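Local coordinates for glutamate--tRNA ligase, cytoplasmic (Saccharomyces cerevisiae, PDB 2HRA), which attaches glutamate to its cognate tRNA using ATP, and through its N-terminal GST-like domain, the part described here, joins a complex with the cofactor Arc1p, at residues 53-58 and 185-190. Residues are numbered along the deposited sequence; the frame is centred on the assembly and turned at random.
Sequences IKLVDD and SKSLLE
Leu55, on the face of strand 51-56 that looks toward helix 180-195, reaches across to Ser187 and Leu188. Its CB leaves the strand toward the helix and lies 4.4 Å from Leu188 CD2, an apolar contact. CG stands beside the backbone N, anti to the carbonyl carbon (chi1 -52°), and this sends CD1 tip-on against the helix backbone, 3.3 Å from Ser187 O. The same methyl also meets Ser187 CB, though so closely that the exact spacing is doubtful; CG and CD2 stand farther from that CB. Serine suits this place because its short side chain leaves the backbone O open to the methyl, and its OG bonds to the carbonyl O of Phe183.

Leu188 makes the other main apolar contribution. Its CD2 reaches back to the strand end, 3.9 Å from Val56 O and 3.6 Å from Asp57 OD2. Leucine suits both positions, since its branched tip carries a methyl into the gap between backbones whose nearest CA atoms, of Leu55 and Leu188, are 7.1 Å apart. Asp57 suits the partly exposed end of the contact: CB and CG brush the methyl, while OD1 forms a salt bridge with Lys28. No hydrogen bond joins the two segments, and the contact is one of van der Waals packing. The axes of 53-56 and 185-190 cross at -63°; the contact sets an outermost strand of the three-stranded mixed sheet against the last modelled helix, 180-195, of this GST-like domain.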
ATOM      1  N   ILE A  53      11.675 -10.149  -1.524  1.00 30.81           N
ATOM      2  CA  ILE A  53      11.450  -9.128  -0.517  1.00 31.77           C
ATOM      3  C   ILE A  53      12.606  -9.178   0.463  1.00 32.35           C
ATOM      4  O   ILE A  53      13.001 -10.245   0.892  1.00 33.03           O
ATOM      5  CB  ILE A  53      10.097  -9.314   0.190  1.00 32.43           C
ATOM      6  CG1 ILE A  53       8.965  -9.177  -0.835  1.00 32.61           C
ATOM      7  CG2 ILE A  53       9.941  -8.312   1.314  1.00 31.88           C
ATOM      8  CD1 ILE A  53       7.588  -9.510  -0.302  1.00 33.82           C
ATOM      9  N   LYS A  54      13.176  -8.025   0.767  1.00 32.57           N
ATOM     10  CA  LYS A  54      14.311  -7.921   1.675  1.00 33.23           C
ATOM     11  C   LYS A  54      13.950  -6.893   2.739  1.00 32.74           C
ATOM     12  O   LYS A  54      13.256  -5.926   2.450  1.00 32.51           O
ATOM     13  CB  LYS A  54      15.567  -7.481   0.932  1.00 33.63           C
ATOM     14  CG  LYS A  54      16.843  -7.498   1.785  1.00 36.16           C
ATOM     15  CD  LYS A  54      17.747  -6.308   1.489  1.00 38.75           C
ATOM     16  CE  LYS A  54      18.976  -6.268   2.408  1.00 40.06           C
ATOM     17  NZ  LYS A  54      18.667  -5.776   3.797  1.00 41.30           N
ATOM     18  N   LEU A  55      14.400  -7.131   3.964  1.00 32.44           N
ATOM     19  CA  LEU A  55      14.074  -6.283   5.095  1.00 32.23           C
ATOM     20  C   LEU A  55      15.255  -5.493   5.614  1.00 31.69           C
ATOM     21  O   LEU A  55      16.384  -5.989   5.690  1.00 31.16           O
ATOM     22  CB  LEU A  55      13.573  -7.110   6.257  1.00 32.13           C
ATOM     23  CG  LEU A  55      12.455  -8.077   5.995  1.00 34.47           C
ATOM     24  CD1 LEU A  55      12.423  -9.056   7.167  1.00 36.61           C
ATOM     25  CD2 LEU A  55      11.127  -7.338   5.816  1.00 34.22           C
ATOM     26  N   VAL A  56      14.975  -4.253   5.988  1.00 31.36           N
ATOM     27  CA  VAL A  56      15.907  -3.467   6.790  1.00 30.86           C
ATOM     28  C   VAL A  56      15.081  -2.897   7.928  1.00 31.22           C
ATOM     29  O   VAL A  56      13.856  -2.936   7.879  1.00 31.05           O
ATOM     30  CB  VAL A  56      16.627  -2.395   5.958  1.00 31.04           C
ATOM     31  CG1 VAL A  56      17.340  -3.069   4.776  1.00 30.23           C
ATOM     32  CG2 VAL A  56      15.649  -1.299   5.471  1.00 29.21           C
ATOM     33  N   ASP A  57      15.747  -2.420   8.969  1.00 31.95           N
ATOM     34  CA  ASP A  57      15.057  -1.964  10.164  1.00 32.73           C
ATOM     35  C   ASP A  57      15.883  -0.830  10.717  1.00 33.15           C
ATOM     36  O   ASP A  57      16.627  -0.979  11.689  1.00 33.02           O
ATOM     37  CB  ASP A  57      14.909  -3.107  11.169  1.00 33.13           C
ATOM     38  CG  ASP A  57      13.847  -2.842  12.217  1.00 35.01           C
ATOM     39  OD1 ASP A  57      14.167  -2.962  13.410  1.00 39.53           O
ATOM     40  OD2 ASP A  57      12.696  -2.513  11.866  1.00 39.36           O
ATOM     41  N   ASP A  58      15.773   0.311  10.049  1.00 33.48           N
ATOM     42  CA  ASP A  58      16.627   1.441  10.354  1.00 34.17           C
ATOM     43  C   ASP A  58      15.920   2.674   9.872  1.00 34.23           C
ATOM     44  O   ASP A  58      15.655   2.797   8.686  1.00 34.20           O
ATOM     45  CB  ASP A  58      17.965   1.287   9.636  1.00 33.94           C
ATOM     46  CG  ASP A  58      18.899   2.446   9.895  1.00 35.72           C
ATOM     47  OD1 ASP A  58      18.524   3.372  10.656  1.00 34.31           O
ATOM     48  OD2 ASP A  58      20.022   2.427   9.337  1.00 39.03           O
ATOM     49  N   SER A 185       5.878  -7.826  10.297  1.00 33.37           N
ATOM     50  CA  SER A 185       6.275  -7.890  11.699  1.00 33.63           C
ATOM     51  C   SER A 185       6.853  -9.241  12.143  1.00 33.21           C
ATOM     52  O   SER A 185       7.752  -9.280  13.002  1.00 32.62           O
ATOM     53  CB  SER A 185       5.114  -7.437  12.599  1.00 33.81           C
ATOM     54  OG  SER A 185       4.270  -8.506  12.986  1.00 36.95           O
ATOM     55  N   LYS A 186       6.357 -10.346  11.579  1.00 32.93           N
ATOM     56  CA  LYS A 186       6.980 -11.672  11.802  1.00 32.84           C
ATOM     57  C   LYS A 186       8.350 -11.790  11.144  1.00 31.64           C
ATOM     58  O   LYS A 186       9.247 -12.373  11.710  1.00 31.10           O
ATOM     59  CB  LYS A 186       6.067 -12.812  11.314  1.00 33.20           C
ATOM     60  CG  LYS A 186       4.812 -12.934  12.169  1.00 36.12           C
ATOM     61  CD  LYS A 186       3.702 -13.798  11.542  1.00 39.76           C
ATOM     62  CE  LYS A 186       2.374 -13.672  12.325  1.00 40.04           C
ATOM     63  NZ  LYS A 186       2.420 -14.323  13.686  1.00 41.87           N
ATOM     64  N   SER A 187       8.505 -11.234   9.951  1.00 30.88           N
ATOM     65  CA  SER A 187       9.776 -11.241   9.261  1.00 30.28           C
ATOM     66  C   SER A 187      10.819 -10.406   9.979  1.00 30.56           C
ATOM     67  O   SER A 187      11.995 -10.740   9.980  1.00 29.18           O
ATOM     68  CB  SER A 187       9.597 -10.707   7.849  1.00 30.26           C
ATOM     69  OG  SER A 187       8.700 -11.530   7.164  1.00 30.40           O
ATOM     70  N   LEU A 188      10.383  -9.303  10.573  1.00 30.73           N
ATOM     71  CA  LEU A 188      11.293  -8.435  11.306  1.00 31.12           C
ATOM     72  C   LEU A 188      11.688  -9.090  12.621  1.00 31.25           C
ATOM     73  O   LEU A 188      12.828  -8.944  13.078  1.00 30.48           O
ATOM     74  CB  LEU A 188      10.635  -7.075  11.565  1.00 31.92           C
ATOM     75  CG  LEU A 188      10.566  -6.151  10.345  1.00 32.07           C
ATOM     76  CD1 LEU A 188       9.534  -5.053  10.583  1.00 33.02           C
ATOM     77  CD2 LEU A 188      11.952  -5.583  10.059  1.00 33.01           C
ATOM     78  N   LEU A 189      10.736  -9.800  13.234  1.00 31.45           N
ATOM     79  CA  LEU A 189      11.007 -10.609  14.446  1.00 31.28           C
ATOM     80  C   LEU A 189      12.070 -11.657  14.190  1.00 30.77           C
ATOM     81  O   LEU A 189      12.998 -11.816  14.982  1.00 30.02           O
ATOM     82  CB  LEU A 189       9.726 -11.270  14.954  1.00 31.72           C
ATOM     83  CG  LEU A 189       9.789 -12.031  16.277  1.00 32.48           C
ATOM     84  CD1 LEU A 189      10.352 -11.184  17.423  1.00 33.01           C
ATOM     85  CD2 LEU A 189       8.383 -12.518  16.608  1.00 34.40           C
ATOM     86  N   GLU A 190      11.941 -12.365  13.074  1.00 30.28           N
ATOM     87  CA  GLU A 190      12.903 -13.398  12.718  1.00 30.27           C
ATOM     88  C   GLU A 190      14.251 -12.771  12.377  1.00 30.05           C
ATOM     89  O   GLU A 190      15.285 -13.381  12.588  1.00 28.87           O
ATOM     90  CB  GLU A 190      12.394 -14.245  11.548  1.00 30.71           C
ATOM     91  CG  GLU A 190      11.131 -15.079  11.865  1.00 31.98           C
ATOM     92  CD  GLU A 190      11.318 -16.030  13.055  1.00 34.44           C
ATOM     93  OE1 GLU A 190      10.349 -16.200  13.832  1.00 37.15           O
ATOM     94  OE2 GLU A 190      12.432 -16.592  13.220  1.00 32.91           O
TER